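Local coordinates for protein phosphoglycerate dehydrogenase (Lactobacillus plantarum, PDB 3EVT) that probably oxidises 3-phosphoglycerate to 3-phosphohydroxypyruvate with NAD as a D-2-hydroxyacid dehydrogenase, the first step of the phosphorylated route to serine, at residues Asp39-Met44 against Lys52-Arg57; Trp117-Gly122 against Trp126-Thr131; Tyr143-Ile148 against Thr169-Asp174; Ile226-Ala231 against Thr274-Gly279. All coordinates share one frame; numbering follows the deposited sequence.

Interaction 1 of 4, residues Asp39-Met44 against Lys52-Arg57; sequences DQIEVM and KTILAR
Asp39 reaches Arg57, and Ile41 meets Ile54, across a gap between backbones whose closest CA atoms, those of Asp39 and Ile54, are 7.2 Å apart. The contact illustrates how a polar pair can sit next to an apolar one: the salt bridge ties the residue leading into a strand to the one just after the following helix, and the isoleucines join strand and helix themselves. Arg57 NE gives a short bond of 2.6 Å to Asp39 OD1, a salt bridge, but a bent one, with an N-H...O angle of 135°. Its NH2 makes a straighter but weak second bond to Asp39 OD2. The two groups are far from coplanar, their planes standing 71° apart; NE approaches OD1 from the syn side, 28° out of the carboxylate plane. The bend at Arg57 chi3 turns the guanidinium so that an edge meets the acid. Asp39 OD2 has a second partner, Thr59 OG1, besides the arginine. Alongside, Ile41 and Ile54 cross at about a right angle and meet through their CD1 atoms at 3.6 Å, while Leu3 and Leu5 of strand 3-6 pack against Ile41. Strand 41-45, helix 50-56 and strand 64-66 form a beta-alpha-beta unit of the five-stranded parallel sheet.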
# COMPACT_ATOMS: atom_id res chain seq x y z
N ASP A 39 -20.47 2.87 35.56
CA ASP A 39 -19.48 1.82 35.71
C ASP A 39 -19.61 0.77 34.58
O ASP A 39 -18.86 -0.19 34.52
CB ASP A 39 -19.55 1.18 37.11
CG ASP A 39 -19.08 2.15 38.21
OD1 ASP A 39 -18.74 3.31 37.88
OD2 ASP A 39 -19.04 1.74 39.41
N GLN A 40 -20.57 1.01 33.70
CA GLN A 40 -20.81 0.21 32.51
C GLN A 40 -19.95 0.60 31.29
O GLN A 40 -19.62 -0.23 30.43
CB GLN A 40 -22.25 0.43 32.10
CG GLN A 40 -23.24 0.04 33.16
CD GLN A 40 -23.09 -1.40 33.42
OE1 GLN A 40 -23.87 -2.23 32.91
NE2 GLN A 40 -22.02 -1.74 34.14
N ILE A 41 -19.66 1.90 31.21
CA ILE A 41 -18.88 2.52 30.14
C ILE A 41 -17.43 1.98 30.03
O ILE A 41 -16.57 2.28 30.83
CB ILE A 41 -18.90 4.08 30.34
CG1 ILE A 41 -20.36 4.54 30.36
CG2 ILE A 41 -18.06 4.81 29.30
CD1 ILE A 41 -20.59 5.99 30.78
N GLU A 42 -17.15 1.18 29.00
CA GLU A 42 -15.77 0.71 28.85
C GLU A 42 -14.98 1.49 27.81
O GLU A 42 -13.75 1.50 27.80
CB GLU A 42 -15.72 -0.79 28.56
CG GLU A 42 -16.33 -1.64 29.66
CD GLU A 42 -16.24 -3.13 29.33
OE1 GLU A 42 -15.22 -3.59 28.77
OE2 GLU A 42 -17.22 -3.85 29.61
N VAL A 43 -15.71 2.15 26.92
CA VAL A 43 -15.11 2.92 25.86
C VAL A 43 -15.80 4.30 25.73
O VAL A 43 -17.00 4.44 25.96
CB VAL A 43 -15.22 2.17 24.55
CG1 VAL A 43 -14.65 3.02 23.41
CG2 VAL A 43 -14.55 0.79 24.69
N MET A 44 -15.02 5.30 25.36
CA MET A 44 -15.56 6.60 25.12
C MET A 44 -15.14 7.03 23.72
O MET A 44 -13.95 7.03 23.36
CB MET A 44 -15.08 7.58 26.23
CG MET A 44 -15.90 8.90 26.36
SD MET A 44 -15.27 10.01 27.70
CE MET A 44 -14.90 8.73 28.87
N LYS A 52 -13.91 12.78 33.58
CA LYS A 52 -13.57 13.09 34.98
C LYS A 52 -14.43 12.36 36.03
O LYS A 52 -13.90 11.73 36.96
CB LYS A 52 -13.70 14.60 35.21
N THR A 53 -15.75 12.49 35.91
CA THR A 53 -16.65 11.84 36.88
C THR A 53 -16.31 10.35 36.98
O THR A 53 -15.95 9.86 38.06
CB THR A 53 -18.11 11.94 36.45
OG1 THR A 53 -18.39 13.27 36.00
CG2 THR A 53 -19.01 11.58 37.60
N ILE A 54 -16.39 9.66 35.84
CA ILE A 54 -16.14 8.21 35.73
C ILE A 54 -14.81 7.77 36.36
O ILE A 54 -14.77 6.83 37.19
CB ILE A 54 -16.26 7.78 34.25
CG1 ILE A 54 -17.71 7.90 33.80
CG2 ILE A 54 -15.85 6.34 34.06
CD1 ILE A 54 -17.90 7.88 32.30
N LEU A 55 -13.73 8.46 36.01
CA LEU A 55 -12.41 8.11 36.53
C LEU A 55 -12.30 8.29 38.04
O LEU A 55 -11.50 7.63 38.69
CB LEU A 55 -11.29 8.90 35.84
CG LEU A 55 -10.96 8.61 34.36
CD1 LEU A 55 -9.79 9.47 33.91
CD2 LEU A 55 -10.64 7.13 34.11
N ALA A 56 -13.13 9.17 38.60
CA ALA A 56 -13.19 9.36 40.07
C ALA A 56 -13.67 8.13 40.87
O ALA A 56 -13.26 7.90 42.00
CB ALA A 56 -14.07 10.62 40.40
N ARG A 57 -14.56 7.35 40.26
CA ARG A 57 -15.13 6.16 40.86
C ARG A 57 -14.14 4.99 40.85
O ARG A 57 -13.78 4.47 39.78
CB ARG A 57 -16.38 5.78 40.08
CG ARG A 57 -17.23 6.98 39.75
CD ARG A 57 -18.43 6.62 38.90
NE ARG A 57 -19.12 5.43 39.38
CZ ARG A 57 -20.28 5.42 40.03
NH1 ARG A 57 -20.93 6.54 40.34
NH2 ARG A 57 -20.79 4.25 40.39

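Interaction 2 of 4, residues Trp117-Gly122 against Trp126-Thr131; sequences WLNQRG and WALPMT
Asn119 and Leu128 lie across one another at about a right angle, the leucine presenting a single methyl to the root of the asparagine. Leu128 CD2 sits 3.8 Å from Asn119 CB and 4.1 Å from Asn119 CG, beside the aliphatic part of the side chain. With CG anti to the backbone N (chi1 178°), Asn119 extends from the helix end toward the returning chain. The polar end has its own partner: OD1 accepts a hydrogen bond from the backbone N of Gln125, in the turn that links the two segments. Ala127 O is 4.2 Å from the same OD1, two acceptors with no bond between them. On the helix itself, Trp117 CZ2 lies 3.5 Å above one face of the Arg121 guanidinium, toward its rim. That arginine forms a salt bridge with Asp269 of the second subunit, and Gln120 bonds to the backbone of Val271 and Ile273 there, so one side of the helix end serves the dimer interface. Between the segments the chemistry is modest. No hydrogen bond or salt bridge crosses, which implies that the Asn119 to Gln125 bond is one of several that hold the turn, and the leucine methyl adds a small apolar contact.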
# COMPACT_ATOMS: atom_id res chain seq x y z
N TRP A 117 -5.12 1.99 -20.22
CA TRP A 117 -6.11 2.98 -20.65
C TRP A 117 -5.82 3.55 -22.04
O TRP A 117 -6.73 3.64 -22.85
CB TRP A 117 -6.32 4.12 -19.63
CG TRP A 117 -7.54 4.87 -20.01
CD1 TRP A 117 -7.60 6.09 -20.63
CD2 TRP A 117 -8.91 4.39 -19.94
NE1 TRP A 117 -8.90 6.41 -20.89
CE2 TRP A 117 -9.72 5.39 -20.48
CE3 TRP A 117 -9.51 3.21 -19.44
CZ2 TRP A 117 -11.12 5.28 -20.54
CZ3 TRP A 117 -10.89 3.09 -19.50
CH2 TRP A 117 -11.69 4.11 -20.05
N LEU A 118 -4.57 3.89 -22.32
CA LEU A 118 -4.21 4.34 -23.66
C LEU A 118 -4.51 3.26 -24.69
O LEU A 118 -4.96 3.54 -25.80
CB LEU A 118 -2.73 4.71 -23.70
CG LEU A 118 -2.26 5.83 -22.76
CD1 LEU A 118 -0.74 5.99 -22.97
CD2 LEU A 118 -2.98 7.16 -23.04
N ASN A 119 -4.28 1.99 -24.30
CA ASN A 119 -4.63 0.85 -25.13
C ASN A 119 -6.12 0.75 -25.35
O ASN A 119 -6.58 0.55 -26.49
CB ASN A 119 -4.09 -0.46 -24.54
CG ASN A 119 -4.50 -1.68 -25.39
OD1 ASN A 119 -4.17 -1.76 -26.59
ND2 ASN A 119 -5.28 -2.61 -24.80
N GLN A 120 -6.89 0.89 -24.27
CA GLN A 120 -8.37 0.85 -24.33
C GLN A 120 -8.99 2.01 -25.19
O GLN A 120 -10.08 1.85 -25.83
CB GLN A 120 -8.95 0.84 -22.90
CG GLN A 120 -10.47 1.09 -22.73
CD GLN A 120 -11.02 0.47 -21.44
OE1 GLN A 120 -10.25 0.00 -20.61
NE2 GLN A 120 -12.35 0.51 -21.24
N ARG A 121 -8.33 3.18 -25.17
CA ARG A 121 -8.77 4.28 -26.02
C ARG A 121 -8.02 4.25 -27.35
O ARG A 121 -8.07 5.22 -28.11
CB ARG A 121 -8.57 5.63 -25.31
CG ARG A 121 -9.66 5.85 -24.29
CD ARG A 121 -11.01 6.07 -24.99
NE ARG A 121 -12.15 5.95 -24.08
CZ ARG A 121 -12.79 4.81 -23.84
NH1 ARG A 121 -12.40 3.68 -24.43
NH2 ARG A 121 -13.82 4.80 -22.99
N GLY A 122 -7.32 3.15 -27.61
CA GLY A 122 -6.44 3.09 -28.79
C GLY A 122 -6.70 1.82 -29.56
O GLY A 122 -7.84 1.51 -29.88
N TRP A 126 -4.47 -7.07 -27.00
CA TRP A 126 -4.47 -7.88 -25.81
C TRP A 126 -3.04 -7.98 -25.31
O TRP A 126 -2.58 -9.02 -24.94
CB TRP A 126 -5.08 -9.27 -26.03
CG TRP A 126 -5.60 -9.87 -24.73
CD1 TRP A 126 -5.12 -10.99 -24.08
CD2 TRP A 126 -6.68 -9.36 -23.91
NE1 TRP A 126 -5.83 -11.18 -22.92
CE2 TRP A 126 -6.79 -10.21 -22.80
CE3 TRP A 126 -7.54 -8.27 -24.01
CZ2 TRP A 126 -7.75 -10.01 -21.79
CZ3 TRP A 126 -8.48 -8.06 -23.02
CH2 TRP A 126 -8.59 -8.94 -21.93
N ALA A 127 -2.36 -6.85 -25.25
CA ALA A 127 -1.05 -6.79 -24.69
C ALA A 127 -0.71 -5.31 -24.61
O ALA A 127 -1.33 -4.48 -25.26
CB ALA A 127 -0.05 -7.55 -25.59
N LEU A 128 0.27 -4.97 -23.79
CA LEU A 128 0.68 -3.56 -23.66
C LEU A 128 2.06 -3.34 -24.26
O LEU A 128 2.91 -4.23 -24.27
CB LEU A 128 0.67 -3.15 -22.18
CG LEU A 128 -0.71 -3.32 -21.52
CD1 LEU A 128 -0.74 -2.76 -20.12
CD2 LEU A 128 -1.81 -2.64 -22.42
N PRO A 129 2.31 -2.14 -24.75
CA PRO A 129 3.65 -1.88 -25.28
C PRO A 129 4.67 -1.72 -24.16
O PRO A 129 5.70 -1.14 -24.38
CB PRO A 129 3.50 -0.55 -26.02
CG PRO A 129 2.18 0.03 -25.58
CD PRO A 129 1.41 -0.97 -24.79
N MET A 130 4.41 -2.24 -22.97
CA MET A 130 5.27 -1.89 -21.87
C MET A 130 5.45 -3.12 -21.03
O MET A 130 4.67 -4.06 -21.14
CB MET A 130 4.69 -0.67 -21.09
CG MET A 130 3.23 -0.79 -20.57
SD MET A 130 3.04 -1.73 -19.01
CE MET A 130 3.76 -0.45 -17.94
N THR A 131 6.49 -3.13 -20.20
CA THR A 131 6.65 -4.16 -19.19
C THR A 131 6.24 -3.59 -17.83
O THR A 131 6.76 -2.56 -17.41
CB THR A 131 8.13 -4.54 -19.08
OG1 THR A 131 8.57 -5.01 -20.36
CG2 THR A 131 8.38 -5.62 -17.99

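Interaction 3 of 4, residues Tyr143-Ile148 against Thr169-Asp174; sequences YGTGQI and TGHPAD
Thr145 and Ala173 meet through their beta carbons, CB to CB at 3.7 Å, and Ala173 CB lies 3.9 Å from Thr145 OG1 as well. This first shell is small and carries no hydrogen bond between the segments. His171 is the other neighbour: its NE2 comes to 4.2 Å from Thr145 OG1, obliquely to the ring and too far for a bond. The imidazole is held from its own side of the contact, since ND1 and Thr169 OG1 share a hydrogen bond of 3.1 Å that meets the ring edge in its plane. A chi1 of 56° sets His171 CG between the backbone N and the carbonyl carbon, from where the ring reaches both Thr169 and the neighbourhood of Thr145.

The second shell centres on Asn167. Its ND2 bonds to both Thr145 OG1 and His171 O, tying the two loops through one amide, and Thr179 OG1 adds another bond to His171 O. Phe176 touches Thr145 as well. Gly144 and Gly146 flank the threonine, Gly146 at the N-cap of helix 147-158, in a sequence that matches the GxGxxG pattern of Rossmann folds; the loop is therefore probably the one that faces the dinucleotide, as in related dehydrogenases. Farther out, Tyr143 closes strand 139-143 in the seven-stranded parallel sheet, Gly144 is hydrogen-bonded to Val166 at the end of adjacent strand 162-167, and Ile148 rests on Ala95 and Ile98 of helix 93-110. The contact thus sits where strands 139-143 and 162-167 release their chains, between helix 147-158 and strand 178-181.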
# COMPACT_ATOMS: atom_id res chain seq x y z
N TYR A 143 11.89 14.18 -1.09
CA TYR A 143 12.35 15.47 -0.62
C TYR A 143 11.32 16.05 0.32
O TYR A 143 10.19 16.39 -0.11
CB TYR A 143 12.56 16.43 -1.81
CG TYR A 143 13.78 16.15 -2.69
CD1 TYR A 143 14.90 17.01 -2.65
CD2 TYR A 143 13.81 15.07 -3.58
CE1 TYR A 143 16.00 16.79 -3.46
CE2 TYR A 143 14.91 14.82 -4.39
CZ TYR A 143 16.01 15.70 -4.31
OH TYR A 143 17.14 15.48 -5.08
N GLY A 144 11.69 16.17 1.59
CA GLY A 144 10.74 16.58 2.61
C GLY A 144 10.47 15.43 3.55
O GLY A 144 9.76 14.46 3.18
N THR A 145 11.00 15.51 4.76
CA THR A 145 10.82 14.42 5.72
C THR A 145 9.91 14.89 6.89
O THR A 145 9.98 14.35 8.02
CB THR A 145 12.18 13.83 6.20
OG1 THR A 145 12.93 14.83 6.91
CG2 THR A 145 13.01 13.34 5.01
N GLY A 146 9.07 15.88 6.62
CA GLY A 146 8.02 16.28 7.57
C GLY A 146 6.94 15.19 7.69
O GLY A 146 7.15 14.04 7.26
N GLN A 147 5.79 15.55 8.26
CA GLN A 147 4.74 14.58 8.54
C GLN A 147 4.31 13.84 7.27
O GLN A 147 4.14 12.62 7.28
CB GLN A 147 3.53 15.31 9.12
CG GLN A 147 2.46 14.42 9.77
CD GLN A 147 1.05 15.06 9.69
OE1 GLN A 147 0.92 16.27 9.42
NE2 GLN A 147 0.02 14.26 9.88
N ILE A 148 4.10 14.58 6.19
CA ILE A 148 3.73 13.97 4.90
C ILE A 148 4.78 12.97 4.37
O ILE A 148 4.45 11.81 4.08
CB ILE A 148 3.42 15.05 3.84
CG1 ILE A 148 2.07 15.72 4.16
CG2 ILE A 148 3.41 14.46 2.42
CD1 ILE A 148 1.96 17.09 3.53
N THR A 169 19.73 18.88 7.04
CA THR A 169 21.00 18.44 7.58
C THR A 169 21.20 16.93 7.56
O THR A 169 22.14 16.42 8.16
CB THR A 169 21.18 19.01 9.02
OG1 THR A 169 20.23 18.41 9.92
CG2 THR A 169 20.94 20.51 8.99
N GLY A 170 20.30 16.22 6.88
CA GLY A 170 20.41 14.77 6.75
C GLY A 170 20.18 14.09 8.07
O GLY A 170 20.66 13.00 8.30
N HIS A 171 19.45 14.75 8.95
CA HIS A 171 19.07 14.12 10.21
C HIS A 171 18.08 12.96 9.97
O HIS A 171 17.49 12.83 8.88
CB HIS A 171 18.45 15.15 11.14
CG HIS A 171 17.28 15.89 10.55
ND1 HIS A 171 17.41 17.05 9.83
CD2 HIS A 171 15.95 15.63 10.60
CE1 HIS A 171 16.22 17.49 9.46
NE2 HIS A 171 15.31 16.64 9.92
N PRO A 172 17.89 12.13 10.99
CA PRO A 172 16.98 10.99 10.89
C PRO A 172 15.49 11.41 10.82
O PRO A 172 15.11 12.49 11.28
CB PRO A 172 17.26 10.19 12.17
CG PRO A 172 18.57 10.76 12.73
CD PRO A 172 18.57 12.19 12.29
N ALA A 173 14.66 10.54 10.24
CA ALA A 173 13.21 10.76 10.28
C ALA A 173 12.47 9.43 10.32
O ALA A 173 12.89 8.46 9.71
CB ALA A 173 12.77 11.60 9.11
N ASP A 174 11.35 9.42 11.02
CA ASP A 174 10.57 8.19 11.21
C ASP A 174 10.19 7.53 9.89
O ASP A 174 9.72 8.20 8.99
CB ASP A 174 9.28 8.53 11.95
CG ASP A 174 9.49 8.65 13.44
OD1 ASP A 174 10.65 8.44 13.86
OD2 ASP A 174 8.52 8.94 14.20

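Interaction 4 of 4, residues Ile226-Ala231 against Thr274-Gly279; sequences IGRGPA and TPHISG
Arg228 is folded at two torsions, chi2 -111° and chi3 67°, and this brings its guanidinium to the ring of His276, although its CB sets off away from the other segment. His276 has a positive phi, and this, as it is the last residue of the inverse gamma turn centred on Pro275, helps present its ring to the arginine. Both residues belong to loops that leave strands of the seven-stranded Rossmann-type sheet, 222-225 and 271-273.

The two groups meet edge to edge: Arg228 NH2 lies 3.4 Å from His276 CE1 and 3.9 Å from His276 NE2, near the plane of each group, while the planes themselves are 47° apart. No hydrogen bond joins them. The firm polar partner of the histidine is on its other nitrogen, ND1, which is bonded to Glu257 OE2. An arginine, a glutamate and a histidine gathered in this way are consistent with the active site of D-2-hydroxyacid dehydrogenases, in which residues of these three kinds act together.

Asn225 and Asp252 position the loops. Asn225 ND2 bonds to Arg228 O, and Asp252 accepts bonds from the backbone N atoms of Ile277 and Ser278 and from Thr274 OG1, so one carboxylate holds the turn that carries His276. Trp126 of the second subunit packs on Pro275 and His276, making the dimer partner part of the surroundings. Beside this pair, Ile226 leans on Ile98 and Val102 of helix 93-110, and its CG2 methyl lies 4.0 Å from Ser278 OG.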
# COMPACT_ATOMS: atom_id res chain seq x y z
N ILE A 226 4.08 16.84 -5.46
CA ILE A 226 2.95 17.14 -4.61
C ILE A 226 3.44 18.25 -3.68
O ILE A 226 2.92 18.43 -2.60
CB ILE A 226 2.49 15.91 -3.80
CG1 ILE A 226 3.70 15.20 -3.19
CG2 ILE A 226 1.67 14.93 -4.66
CD1 ILE A 226 3.40 14.48 -1.91
N GLY A 227 4.48 18.97 -4.08
CA GLY A 227 5.00 20.09 -3.28
C GLY A 227 4.28 21.30 -3.83
O GLY A 227 3.05 21.39 -3.67
N ARG A 228 5.01 22.19 -4.50
CA ARG A 228 4.45 23.38 -5.16
C ARG A 228 4.88 23.42 -6.60
O ARG A 228 5.94 22.92 -6.96
CB ARG A 228 4.95 24.66 -4.51
CG ARG A 228 5.24 24.52 -3.06
CD ARG A 228 4.22 25.29 -2.27
NE ARG A 228 2.93 24.67 -2.42
CZ ARG A 228 1.83 25.30 -2.84
NH1 ARG A 228 1.87 26.60 -3.14
NH2 ARG A 228 0.70 24.62 -2.94
N GLY A 229 4.06 24.03 -7.44
CA GLY A 229 4.35 24.09 -8.86
C GLY A 229 5.77 24.48 -9.23
O GLY A 229 6.46 23.71 -9.91
N PRO A 230 6.21 25.68 -8.80
CA PRO A 230 7.53 26.24 -9.19
C PRO A 230 8.77 25.48 -8.68
O PRO A 230 9.87 25.94 -8.91
CB PRO A 230 7.53 27.66 -8.59
CG PRO A 230 6.05 27.93 -8.17
CD PRO A 230 5.46 26.57 -7.89
N ALA A 231 8.59 24.37 -7.97
CA ALA A 231 9.74 23.55 -7.60
C ALA A 231 10.31 22.92 -8.85
O ALA A 231 11.47 22.58 -8.90
CB ALA A 231 9.33 22.46 -6.59
N THR A 274 -3.01 16.11 -12.30
CA THR A 274 -4.20 16.10 -11.50
C THR A 274 -4.30 17.50 -10.93
O THR A 274 -3.30 18.09 -10.59
CB THR A 274 -4.17 15.04 -10.34
OG1 THR A 274 -3.02 15.28 -9.50
CG2 THR A 274 -4.08 13.63 -10.92
N PRO A 275 -5.54 18.03 -10.85
CA PRO A 275 -5.71 19.43 -10.49
C PRO A 275 -5.64 19.72 -9.01
O PRO A 275 -6.65 20.09 -8.44
CB PRO A 275 -7.10 19.76 -11.01
CG PRO A 275 -7.85 18.49 -10.96
CD PRO A 275 -6.83 17.35 -11.12
N HIS A 276 -4.46 19.60 -8.41
CA HIS A 276 -4.23 19.89 -6.98
C HIS A 276 -5.23 19.19 -6.05
O HIS A 276 -5.71 19.79 -5.06
CB HIS A 276 -4.25 21.40 -6.69
CG HIS A 276 -3.34 21.82 -5.57
ND1 HIS A 276 -2.58 22.97 -5.62
CD2 HIS A 276 -3.07 21.24 -4.37
CE1 HIS A 276 -1.88 23.08 -4.50
NE2 HIS A 276 -2.16 22.04 -3.73
N ILE A 277 -5.56 17.94 -6.34
CA ILE A 277 -6.51 17.23 -5.51
C ILE A 277 -5.92 16.42 -4.37
O ILE A 277 -6.67 15.97 -3.50
CB ILE A 277 -7.36 16.26 -6.31
CG1 ILE A 277 -6.46 15.45 -7.24
CG2 ILE A 277 -8.45 17.01 -7.08
CD1 ILE A 277 -7.20 14.40 -8.00
N SER A 278 -4.61 16.20 -4.36
CA SER A 278 -4.07 15.10 -3.53
C SER A 278 -4.40 15.23 -2.06
O SER A 278 -4.54 14.23 -1.36
CB SER A 278 -2.55 14.93 -3.70
OG SER A 278 -1.86 16.07 -3.21
N GLY A 279 -4.49 16.47 -1.59
CA GLY A 279 -4.68 16.70 -0.15
C GLY A 279 -6.13 16.91 0.30
O GLY A 279 -6.39 17.01 1.53

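Overall arrangement
Followed from the N terminus, the four contacts come in series, none nested in or crossing another. Interaction 1 closes a short strand-to-helix loop in the five-stranded sheet, and its centre is 40 Å or more from the others. Interaction 2 closes a short loop after helix 113-120. Interaction 3 spans the first helix and second strand of the seven-stranded sheet, joining neighbouring strand ends, and interaction 4 brings together the loops after strands 222-225 and 271-273, with strand 248-251 between them in the sheet. Interactions 3 and 4 approach to about 4 Å between nearest atoms without touching. Interactions 2 and 4 both reach the second subunit: Trp126 of one chain packs on His276 of the other.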